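Local coordinates for protein agarase (Microbulbifer thermotolerans, PDB 3WZ1) that hydrolyses beta-1,4-galactosidic linkages inside agarose chains, releasing mainly neoagarotetraose, through the GH16 catalytic domain described here, at residues 105-110 with 266-271; 131-136 with 187-192; 99-104 with 272-277; 126-131 with 228-233. All coordinates share one frame; numbering follows the deposited sequence.

Contact 1: 105-110 with 266-271. With NA (sodium ion), chain B.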
# COMPACT_ATOMS: atom_id res chain seq x y z
N GLU A 105 1.15 8.85 2.29
CA GLU A 105 -0.01 8.95 1.41
C GLU A 105 0.32 8.57 -0.01
O GLU A 105 1.39 8.93 -0.52
CB GLU A 105 -0.54 10.38 1.45
CG GLU A 105 -1.87 10.59 0.74
CD GLU A 105 -2.12 12.06 0.53
OE1 GLU A 105 -1.54 12.62 -0.44
OE2 GLU A 105 -2.91 12.59 1.29
N ALA A 106 -0.60 7.86 -0.67
CA ALA A 106 -0.49 7.60 -2.10
C ALA A 106 -1.72 8.10 -2.82
O ALA A 106 -2.81 8.05 -2.28
CB ALA A 106 -0.34 6.12 -2.38
N ARG A 107 -1.52 8.56 -4.05
CA ARG A 107 -2.62 8.82 -4.96
C ARG A 107 -2.53 7.77 -6.06
O ARG A 107 -1.51 7.65 -6.74
CB ARG A 107 -2.56 10.23 -5.55
CG ARG A 107 -3.67 10.52 -6.56
CD ARG A 107 -3.68 11.96 -7.03
NE ARG A 107 -4.94 12.23 -7.74
CZ ARG A 107 -5.07 12.36 -9.07
NH1 ARG A 107 -4.03 12.28 -9.89
NH2 ARG A 107 -6.26 12.59 -9.57
N ALA A 108 -3.58 6.96 -6.17
CA ALA A 108 -3.48 5.72 -6.96
C ALA A 108 -4.80 5.26 -7.51
O ALA A 108 -5.86 5.64 -7.00
CB ALA A 108 -2.86 4.61 -6.13
N LYS A 109 -4.72 4.46 -8.58
CA LYS A 109 -5.89 3.86 -9.24
C LYS A 109 -5.70 2.36 -9.19
O LYS A 109 -4.82 1.83 -9.85
CB LYS A 109 -6.01 4.35 -10.68
CG LYS A 109 -7.30 3.91 -11.38
CD LYS A 109 -7.39 4.54 -12.75
CE LYS A 109 -8.62 4.08 -13.50
NZ LYS A 109 -8.46 4.43 -14.94
N LEU A 110 -6.53 1.69 -8.41
CA LEU A 110 -6.46 0.23 -8.26
C LEU A 110 -6.55 -0.47 -9.61
O LEU A 110 -7.25 0.00 -10.52
CB LEU A 110 -7.62 -0.31 -7.43
CG LEU A 110 -7.98 0.39 -6.13
CD1 LEU A 110 -9.10 -0.36 -5.42
CD2 LEU A 110 -6.77 0.57 -5.22
N VAL A 266 0.13 4.38 -9.79
CA VAL A 266 0.36 5.28 -8.66
C VAL A 266 0.87 6.60 -9.20
O VAL A 266 1.95 6.68 -9.77
CB VAL A 266 1.33 4.63 -7.65
CG1 VAL A 266 1.69 5.60 -6.53
CG2 VAL A 266 0.72 3.35 -7.10
N ASP A 267 0.08 7.65 -9.02
CA ASP A 267 0.46 9.01 -9.41
C ASP A 267 1.56 9.56 -8.51
O ASP A 267 2.50 10.22 -8.97
CB ASP A 267 -0.76 9.95 -9.39
CG ASP A 267 -0.51 11.26 -10.09
OD1 ASP A 267 0.33 11.34 -11.00
OD2 ASP A 267 -1.20 12.24 -9.72
N TRP A 268 1.44 9.30 -7.21
CA TRP A 268 2.46 9.76 -6.25
C TRP A 268 2.42 8.97 -4.97
O TRP A 268 1.38 8.42 -4.58
CB TRP A 268 2.32 11.27 -5.92
CG TRP A 268 1.19 11.70 -4.93
CD1 TRP A 268 1.01 11.34 -3.60
CD2 TRP A 268 0.18 12.67 -5.20
NE1 TRP A 268 -0.07 11.99 -3.07
CE2 TRP A 268 -0.59 12.81 -4.04
CE3 TRP A 268 -0.16 13.40 -6.34
CZ2 TRP A 268 -1.67 13.66 -3.99
CZ3 TRP A 268 -1.20 14.25 -6.28
CH2 TRP A 268 -1.97 14.37 -5.11
N VAL A 269 3.58 8.93 -4.32
CA VAL A 269 3.66 8.62 -2.89
C VAL A 269 4.37 9.80 -2.23
O VAL A 269 5.36 10.31 -2.76
CB VAL A 269 4.35 7.28 -2.59
CG1 VAL A 269 3.55 6.11 -3.17
CG2 VAL A 269 5.80 7.24 -3.10
N ARG A 270 3.85 10.25 -1.10
CA ARG A 270 4.47 11.36 -0.40
C ARG A 270 4.39 11.11 1.09
O ARG A 270 3.47 10.43 1.61
CB ARG A 270 3.84 12.69 -0.80
CG ARG A 270 2.40 12.92 -0.35
CD ARG A 270 1.87 14.27 -0.84
NE ARG A 270 0.51 14.50 -0.38
CZ ARG A 270 -0.09 15.68 -0.24
NH1 ARG A 270 0.58 16.81 -0.44
NH2 ARG A 270 -1.37 15.72 0.13
N PHE A 271 5.35 11.69 1.79
CA PHE A 271 5.55 11.44 3.19
C PHE A 271 5.91 12.75 3.84
O PHE A 271 6.73 13.49 3.29
CB PHE A 271 6.68 10.43 3.38
CG PHE A 271 6.57 9.21 2.51
CD1 PHE A 271 7.10 9.22 1.24
CD2 PHE A 271 5.92 8.07 2.95
CE1 PHE A 271 6.97 8.11 0.41
CE2 PHE A 271 5.79 6.97 2.13
CZ PHE A 271 6.32 6.99 0.88
NA NA B . 2.73 11.51 -10.87
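Arg107 lays its aliphatic chain over one face of the Trp268 indole. Its CD sits 3.7 Å from the centroid of the six-membered ring of Trp268, 23° off the normal, a CH-pi contact. The extended Arg107 chain (CG anti to the backbone N, chi1 177°) runs on past the ring, and NH1 reaches Asp267 OD2 at 2.8 Å from above the carboxylate plane, a salt bridge. At the ring edge, Trp268 NE1 gives an in-plane hydrogen bond to the anti lone pair of Glu105 OE1 (3.1 Å). Glu105 OE1 also takes Arg270 NE at 2.8 Å, a salt bridge, while OE2 is hydrogen-bonded to Tyr103 OH. Strands 105-109 and 268-271 are antiparallel neighbours of the GH16 beta-jelly roll, and a classic beta bulge sets Asp267 and Trp268 both opposite Arg107. An alanine in place of Trp268 would probably leave Glu105 OE1 one donor short and the Arg107 chain without the face it lies on. At the bulge, Asp267 N bonds Arg107 O at 2.8 Å, whereas Trp268 N reaches that oxygen only weakly. Asp267 also binds a sodium ion through O and OD1 (2.4 Å from OD1 to the ion), with Asp4, Asp28 and Gly72 completing the site.

Contact 2: 131-136 with 187-192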
# COMPACT_ATOMS: atom_id res chain seq x y z
N ASP A 131 -1.05 -1.04 6.64
CA ASP A 131 -1.63 -1.07 5.29
C ASP A 131 -2.43 0.19 4.98
O ASP A 131 -3.53 0.38 5.55
CB ASP A 131 -2.54 -2.26 5.16
CG ASP A 131 -1.85 -3.52 5.55
OD1 ASP A 131 -0.83 -3.82 4.87
OD2 ASP A 131 -2.28 -4.16 6.53
N VAL A 132 -1.92 0.99 4.04
CA VAL A 132 -2.55 2.27 3.70
C VAL A 132 -3.55 2.05 2.57
O VAL A 132 -4.75 2.19 2.78
CB VAL A 132 -1.49 3.35 3.37
CG1 VAL A 132 -2.16 4.67 3.00
CG2 VAL A 132 -0.54 3.56 4.55
N ILE A 133 -3.07 1.67 1.38
CA ILE A 133 -3.95 1.11 0.33
C ILE A 133 -3.81 -0.41 0.35
O ILE A 133 -2.71 -0.96 0.20
CB ILE A 133 -3.68 1.66 -1.09
CG1 ILE A 133 -3.86 3.17 -1.14
CG2 ILE A 133 -4.59 0.96 -2.11
CD1 ILE A 133 -3.58 3.79 -2.49
N GLU A 134 -4.94 -1.08 0.57
CA GLU A 134 -5.07 -2.52 0.31
C GLU A 134 -6.50 -2.71 -0.14
O GLU A 134 -7.43 -2.55 0.65
CB GLU A 134 -4.77 -3.37 1.54
CG GLU A 134 -4.94 -4.86 1.29
CD GLU A 134 -4.44 -5.71 2.43
OE1 GLU A 134 -5.06 -5.72 3.52
OE2 GLU A 134 -3.37 -6.35 2.26
N ALA A 135 -6.67 -3.01 -1.42
CA ALA A 135 -8.00 -3.04 -1.97
C ALA A 135 -8.03 -3.86 -3.23
O ALA A 135 -6.98 -4.07 -3.88
CB ALA A 135 -8.46 -1.62 -2.25
N TYR A 136 -9.23 -4.31 -3.60
CA TYR A 136 -9.41 -5.29 -4.66
C TYR A 136 -10.38 -4.66 -5.66
O TYR A 136 -11.57 -4.48 -5.33
CB TYR A 136 -9.91 -6.63 -4.08
CG TYR A 136 -9.11 -7.01 -2.84
CD1 TYR A 136 -9.43 -6.45 -1.61
CD2 TYR A 136 -7.99 -7.88 -2.91
CE1 TYR A 136 -8.68 -6.72 -0.48
CE2 TYR A 136 -7.25 -8.17 -1.77
CZ TYR A 136 -7.59 -7.58 -0.56
OH TYR A 136 -6.87 -7.82 0.59
N HIS A 187 -7.52 8.03 -6.40
CA HIS A 187 -7.94 8.50 -5.07
C HIS A 187 -6.72 8.61 -4.22
O HIS A 187 -5.70 7.95 -4.48
CB HIS A 187 -8.90 7.51 -4.43
CG HIS A 187 -10.23 7.47 -5.10
ND1 HIS A 187 -11.25 8.32 -4.75
CD2 HIS A 187 -10.68 6.72 -6.13
CE1 HIS A 187 -12.29 8.09 -5.54
NE2 HIS A 187 -11.98 7.11 -6.37
N ARG A 188 -6.79 9.44 -3.18
CA ARG A 188 -5.64 9.53 -2.31
C ARG A 188 -5.97 8.92 -0.98
O ARG A 188 -7.05 9.15 -0.43
CB ARG A 188 -5.05 10.94 -2.23
CG ARG A 188 -5.85 11.94 -1.51
CD ARG A 188 -5.04 13.24 -1.48
NE ARG A 188 -5.83 14.33 -0.95
CZ ARG A 188 -5.56 15.06 0.13
NH1 ARG A 188 -4.50 14.83 0.89
NH2 ARG A 188 -6.38 16.07 0.43
N VAL A 189 -5.08 8.08 -0.49
CA VAL A 189 -5.30 7.39 0.77
C VAL A 189 -4.04 7.60 1.58
O VAL A 189 -2.93 7.36 1.11
CB VAL A 189 -5.59 5.90 0.57
CG1 VAL A 189 -5.95 5.24 1.87
CG2 VAL A 189 -6.73 5.73 -0.43
N GLY A 190 -4.21 8.07 2.81
CA GLY A 190 -3.07 8.32 3.67
C GLY A 190 -3.27 7.83 5.09
O GLY A 190 -4.39 7.64 5.56
N VAL A 191 -2.16 7.57 5.77
CA VAL A 191 -2.20 7.29 7.21
C VAL A 191 -1.27 8.24 7.94
O VAL A 191 -0.14 8.49 7.50
CB VAL A 191 -1.83 5.82 7.53
CG1 VAL A 191 -1.71 5.57 9.03
CG2 VAL A 191 -2.87 4.88 6.96
N TYR A 192 -1.76 8.78 9.06
CA TYR A 192 -0.88 9.40 10.03
C TYR A 192 -0.50 8.34 11.03
O TYR A 192 -1.33 7.92 11.85
CB TYR A 192 -1.52 10.59 10.73
CG TYR A 192 -0.57 11.38 11.64
CD1 TYR A 192 0.81 11.33 11.47
CD2 TYR A 192 -1.07 12.20 12.64
CE1 TYR A 192 1.66 12.05 12.28
CE2 TYR A 192 -0.23 12.95 13.43
CZ TYR A 192 1.13 12.86 13.26
OH TYR A 192 1.98 13.62 14.07
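Apolar side-chain packing joins Val132 and Ile133 to Val189 and Val191, deep between the two layers of the beta-jelly roll. The evidence is in the spacing: the nearest CA atoms, Val132 to Gly190, are 6.1 Å apart, and the segments exchange side-chain contacts without a backbone bond between them. On strand 187-192, Val189 and Val191 both point toward 131-136, with Gly190 between them. Val132 fills the position over Gly190 and divides its branches between the two valines. Its CG2 meets Val191 CG2 at 3.6 Å, the two side chains slanting across one another. Its CG1, anti to the backbone N (chi1 179°), lies 3.4 Å from Val189 O and 3.8 Å from Gly190 CA. Ile133 brings CG1 against Val189 CB at 3.7 Å. Two successive residues can both take part because the chain turns a corner here: Val132 and Ile133 face Phe119 together in a classic beta bulge, and their backbones bond to that residue. An alanine at Val132 would probably open a gap beside Val191 CG2 and over Gly190, where the two methyls had packed. Asp131 points away from strand 187-192, and Glu134, the predicted proton donor, bonds His151 and Gln241. Hydrocarbon thus backs the bulged strand on the side of 187-192; the contact itself offers the carboxylates of Asp131 and Glu134 no polar partner, so it probably rests on close fit and burial.

Contact 3: 99-104 with 272-277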
# COMPACT_ATOMS: atom_id res chain seq x y z
N THR A 99 9.90 6.18 10.15
CA THR A 99 9.50 6.00 11.54
C THR A 99 8.45 7.02 11.92
O THR A 99 8.41 8.11 11.38
CB THR A 99 10.69 6.18 12.51
OG1 THR A 99 11.40 7.40 12.21
CG2 THR A 99 11.62 4.93 12.47
N TYR A 100 7.61 6.66 12.88
CA TYR A 100 6.65 7.61 13.44
C TYR A 100 7.41 8.75 14.11
O TYR A 100 8.55 8.55 14.54
CB TYR A 100 5.73 6.94 14.45
CG TYR A 100 6.40 6.62 15.76
CD1 TYR A 100 6.50 7.58 16.76
CD2 TYR A 100 6.92 5.35 16.02
CE1 TYR A 100 7.12 7.30 17.96
CE2 TYR A 100 7.58 5.08 17.21
CZ TYR A 100 7.66 6.07 18.19
OH TYR A 100 8.26 5.80 19.42
N PRO A 101 6.81 9.94 14.19
CA PRO A 101 5.57 10.33 13.55
C PRO A 101 5.77 10.65 12.07
O PRO A 101 6.75 11.31 11.70
CB PRO A 101 5.17 11.61 14.30
CG PRO A 101 6.49 12.20 14.73
CD PRO A 101 7.43 11.04 14.95
N VAL A 102 4.84 10.19 11.24
CA VAL A 102 4.94 10.44 9.82
C VAL A 102 3.58 10.28 9.17
O VAL A 102 2.82 9.39 9.55
CB VAL A 102 5.98 9.48 9.17
CG1 VAL A 102 5.57 8.02 9.33
CG2 VAL A 102 6.22 9.84 7.71
N TYR A 103 3.28 11.17 8.22
CA TYR A 103 2.08 11.03 7.38
C TYR A 103 2.51 10.43 6.06
O TYR A 103 3.43 10.93 5.43
CB TYR A 103 1.40 12.39 7.14
CG TYR A 103 0.16 12.30 6.28
CD1 TYR A 103 -1.02 11.77 6.79
CD2 TYR A 103 0.18 12.71 4.95
CE1 TYR A 103 -2.16 11.67 6.01
CE2 TYR A 103 -0.95 12.59 4.16
CZ TYR A 103 -2.11 12.06 4.69
OH TYR A 103 -3.24 11.94 3.91
N MET A 104 1.83 9.36 5.64
CA MET A 104 2.24 8.56 4.47
C MET A 104 1.03 8.42 3.55
O MET A 104 0.00 7.91 3.99
CB MET A 104 2.69 7.17 4.93
CG MET A 104 3.62 7.22 6.13
SD MET A 104 4.18 5.58 6.71
CE MET A 104 2.65 4.87 7.28
N TYR A 272 5.32 13.04 5.01
CA TYR A 272 5.65 14.28 5.73
C TYR A 272 5.93 14.00 7.19
O TYR A 272 5.28 13.15 7.81
CB TYR A 272 4.49 15.30 5.66
CG TYR A 272 4.19 15.83 4.27
CD1 TYR A 272 3.37 15.13 3.41
CD2 TYR A 272 4.73 17.05 3.82
CE1 TYR A 272 3.09 15.60 2.14
CE2 TYR A 272 4.45 17.51 2.54
CZ TYR A 272 3.63 16.79 1.71
OH TYR A 272 3.35 17.27 0.43
N LYS A 273 6.88 14.78 7.73
CA LYS A 273 7.25 14.72 9.13
C LYS A 273 6.80 16.00 9.81
O LYS A 273 6.95 17.08 9.25
CB LYS A 273 8.76 14.61 9.25
CG LYS A 273 9.34 13.40 8.54
CD LYS A 273 9.01 12.12 9.27
CE LYS A 273 9.75 11.96 10.59
NZ LYS A 273 9.44 10.65 11.24
N PRO A 274 6.24 15.88 11.02
CA PRO A 274 5.84 17.09 11.72
C PRO A 274 7.06 17.69 12.43
O PRO A 274 7.78 16.98 13.15
CB PRO A 274 4.78 16.57 12.70
CG PRO A 274 5.23 15.19 13.03
CD PRO A 274 5.92 14.66 11.79
N VAL A 275 7.31 18.97 12.18
CA VAL A 275 8.49 19.66 12.69
C VAL A 275 8.09 21.02 13.23
O VAL A 275 7.11 21.60 12.79
CB VAL A 275 9.58 19.80 11.62
CG1 VAL A 275 9.98 18.43 11.07
CG2 VAL A 275 9.14 20.73 10.51
N PRO A 276 8.81 21.52 14.23
CA PRO A 276 8.54 22.87 14.71
C PRO A 276 8.57 23.93 13.59
O PRO A 276 9.41 23.88 12.70
CB PRO A 276 9.69 23.12 15.68
CG PRO A 276 10.08 21.77 16.15
CD PRO A 276 9.94 20.91 14.94
N ILE A 277 7.64 24.87 13.68
CA ILE A 277 7.65 26.05 12.83
C ILE A 277 8.86 26.90 13.18
O ILE A 277 9.10 27.14 14.36
CB ILE A 277 6.34 26.83 13.05
CG1 ILE A 277 5.18 26.05 12.44
CG2 ILE A 277 6.42 28.21 12.41
CD1 ILE A 277 3.83 26.38 13.00
O HOH W 1 10.62 8.90 9.06
O HOH W 2 10.84 10.22 13.52
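Tyr103 and Tyr272 form an antiparallel hydrogen-bonded pair where strands 102-104 and 272-276 of the beta-jelly roll run side by side, their axes 153° apart. This is the tight part: Tyr103 N meets Tyr272 O at 2.8 Å, and the return bond from Tyr272 N to Tyr103 O measures 2.9 Å. The two rings lie on the same face of the sheet, Tyr272 CD1 coming to the edge of the Tyr103 ring. Their hydroxyls turn to other partners, Glu105 for Tyr103 and Arg270 for Tyr272. Pro101, after a cis peptide, lies in the loop that leads into strand 102-104. Pro101 and Pro274 touch there, CG to CG at 3.7 Å, with Tyr192 against both. The side of Lys273 and the 99-101 loop holds ordered water. Lys273, bent at its second and third torsions (chi2 -72°), curls back along Val102, with CD 3.9 Å from Val102 CG2. This bend carries its ammonium to the turn at 99-101, where two waters join it, one linking to Thr99 N and the other to Tyr100 O. Lys273 NZ also donates to Pro101 O at 2.8 Å, standing well above the carbonyl plane of Pro101, 46° out of it.

Contact 4: 126-131 with 228-233. With NA (sodium ion), chain C.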
# COMPACT_ATOMS: atom_id res chain seq x y z
N SER A 126 9.68 -8.24 9.50
CA SER A 126 8.33 -8.72 9.13
C SER A 126 7.37 -8.94 10.30
O SER A 126 6.44 -9.74 10.18
CB SER A 126 8.42 -10.01 8.30
OG SER A 126 9.08 -9.77 7.09
N THR A 127 7.55 -8.22 11.41
CA THR A 127 6.67 -8.36 12.55
C THR A 127 5.65 -7.25 12.68
O THR A 127 4.65 -7.43 13.36
CB THR A 127 7.45 -8.46 13.89
OG1 THR A 127 8.18 -7.25 14.13
CG2 THR A 127 8.39 -9.66 13.88
N GLU A 128 5.88 -6.10 12.03
CA GLU A 128 5.00 -4.94 12.18
C GLU A 128 4.69 -4.35 10.81
O GLU A 128 5.61 -4.09 10.03
CB GLU A 128 5.63 -3.89 13.12
CG GLU A 128 5.79 -4.41 14.54
CD GLU A 128 6.50 -3.47 15.48
OE1 GLU A 128 6.64 -2.26 15.18
OE2 GLU A 128 6.93 -3.99 16.55
N GLU A 129 3.40 -4.15 10.55
CA GLU A 129 2.89 -3.76 9.23
C GLU A 129 1.78 -2.74 9.35
O GLU A 129 0.89 -2.89 10.20
CB GLU A 129 2.36 -5.01 8.50
CG GLU A 129 1.55 -4.73 7.23
CD GLU A 129 1.14 -5.98 6.47
OE1 GLU A 129 1.64 -7.09 6.79
OE2 GLU A 129 0.31 -5.88 5.55
N ILE A 130 1.80 -1.72 8.49
CA ILE A 130 0.69 -0.78 8.34
C ILE A 130 0.25 -0.80 6.88
O ILE A 130 1.09 -0.64 5.98
CB ILE A 130 1.08 0.64 8.76
CG1 ILE A 130 1.45 0.65 10.25
CG2 ILE A 130 -0.04 1.64 8.49
CD1 ILE A 130 2.15 1.90 10.73
N ASP A 131 -1.05 -1.04 6.64
CA ASP A 131 -1.63 -1.07 5.29
C ASP A 131 -2.43 0.19 4.98
O ASP A 131 -3.53 0.38 5.55
CB ASP A 131 -2.54 -2.26 5.16
CG ASP A 131 -1.85 -3.52 5.55
OD1 ASP A 131 -0.83 -3.82 4.87
OD2 ASP A 131 -2.28 -4.16 6.53
N LEU A 228 3.34 -0.32 17.34
CA LEU A 228 3.85 -0.16 15.97
C LEU A 228 4.97 0.85 16.00
O LEU A 228 4.75 2.05 15.85
CB LEU A 228 2.73 0.27 15.04
CG LEU A 228 1.59 -0.73 14.91
CD1 LEU A 228 0.41 -0.09 14.20
CD2 LEU A 228 2.08 -1.98 14.18
N SER A 229 6.17 0.37 16.26
CA SER A 229 7.31 1.22 16.63
C SER A 229 8.57 1.01 15.81
O SER A 229 9.45 1.87 15.82
CB SER A 229 7.63 1.03 18.11
OG SER A 229 8.06 -0.31 18.36
N LYS A 230 8.69 -0.12 15.12
CA LYS A 230 9.87 -0.42 14.33
C LYS A 230 9.89 0.42 13.06
O LYS A 230 8.82 0.76 12.53
CB LYS A 230 9.94 -1.91 13.99
CG LYS A 230 10.11 -2.78 15.23
CD LYS A 230 9.92 -4.27 14.97
CE LYS A 230 10.17 -5.01 16.27
NZ LYS A 230 9.96 -6.48 16.24
N PRO A 231 11.09 0.76 12.56
CA PRO A 231 11.10 1.43 11.26
C PRO A 231 10.45 0.56 10.20
O PRO A 231 10.60 -0.67 10.25
CB PRO A 231 12.58 1.61 10.97
CG PRO A 231 13.27 1.50 12.30
CD PRO A 231 12.45 0.52 13.08
N MET A 232 9.72 1.17 9.27
CA MET A 232 9.03 0.39 8.24
C MET A 232 9.36 0.90 6.86
O MET A 232 9.42 2.11 6.61
CB MET A 232 7.52 0.42 8.42
CG MET A 232 7.04 -0.16 9.74
SD MET A 232 5.24 -0.19 9.79
CE MET A 232 4.99 -0.49 11.54
N TYR A 233 9.54 -0.05 5.94
CA TYR A 233 9.83 0.26 4.55
C TYR A 233 8.53 0.45 3.78
O TYR A 233 7.55 -0.28 4.03
CB TYR A 233 10.66 -0.87 3.90
CG TYR A 233 12.02 -0.97 4.55
CD1 TYR A 233 12.20 -1.71 5.72
CD2 TYR A 233 13.10 -0.27 4.03
CE1 TYR A 233 13.42 -1.73 6.35
CE2 TYR A 233 14.33 -0.30 4.67
CZ TYR A 233 14.47 -1.03 5.81
OH TYR A 233 15.69 -1.06 6.46
NA NA C . 7.14 -2.48 18.26
O HOH W 3 7.19 -6.49 17.27
O HOH W 4 9.66 -2.81 18.83
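Glu128 and Leu228 bring their CA atoms to 6.2 Å, the nearest CA pair between strand 128-131 and the loop leading into strand 232-233, so side chains rather than strand pairing make this contact. It uses the strand of the GH16 beta-jelly roll that carries the predicted nucleophile, on which neighbouring residues point to opposite sides: Glu128 and Ile130 toward 228-233, Glu129, that nucleophile, away from it. The Glu128 carboxylate does the central work. Glu128 OE1 accepts two backbone N-H groups on its syn side, from Ser229 N at 2.9 Å and Lys230 N at 3.0 Å, one from each face of the carboxylate plane. Glu128 OE2 binds a sodium ion at 2.3 Å, which Ser229 OG also holds, with Thr226, Gly227 and a water completing the site. Both oxygens are therefore engaged, which should fix the carboxylate's rotation, and the metal would probably favour its ionised form. The extended Lys230 chain crosses Glu128 at about a right angle, CD passing 3.4 Å from Glu128 OE2. Lys230 NZ donates to Thr127 OG1 (2.9 Å) and forms a salt bridge with Asp125, which also accepts a bond from Thr127. A further water links Lys230 NZ to Glu128 OE2. On the apolar side, Leu228 CD1 meets Ile130 CG1, and Trp193 covers Ile130 and Met232. Met232, with CG anti to the carbonyl carbon (chi1 -62°), extends its methyl CE between two neighbours, 3.8 Å from Ile130 CD1 and 3.8 Å from Glu128 CB.

Contacts 1 and 3 are successive lengths of one antiparallel pairing, strand 102-109 with strand 264-276, their centres 18 Å apart. Strand 187-195 flanks the same strand 102-109: Val191 N lies 2.8 Å from Met104 O, a probable hydrogen bond, and Arg188 NH1 meets Glu105 OE2 at 2.8 Å in a salt bridge, tying contact 2 to both. Contacts 2 and 4 share Asp131 on strand 128-135, which carries both predicted catalytic glutamates, Glu129 and Glu134, their side chains about 5 Å apart. Contact 3 touches contact 4 by packing, Thr99 CG2 to Pro231 CA at 3.7 Å. The two sodium sites belong to contacts 1 and 4, whose centres are 19 Å apart.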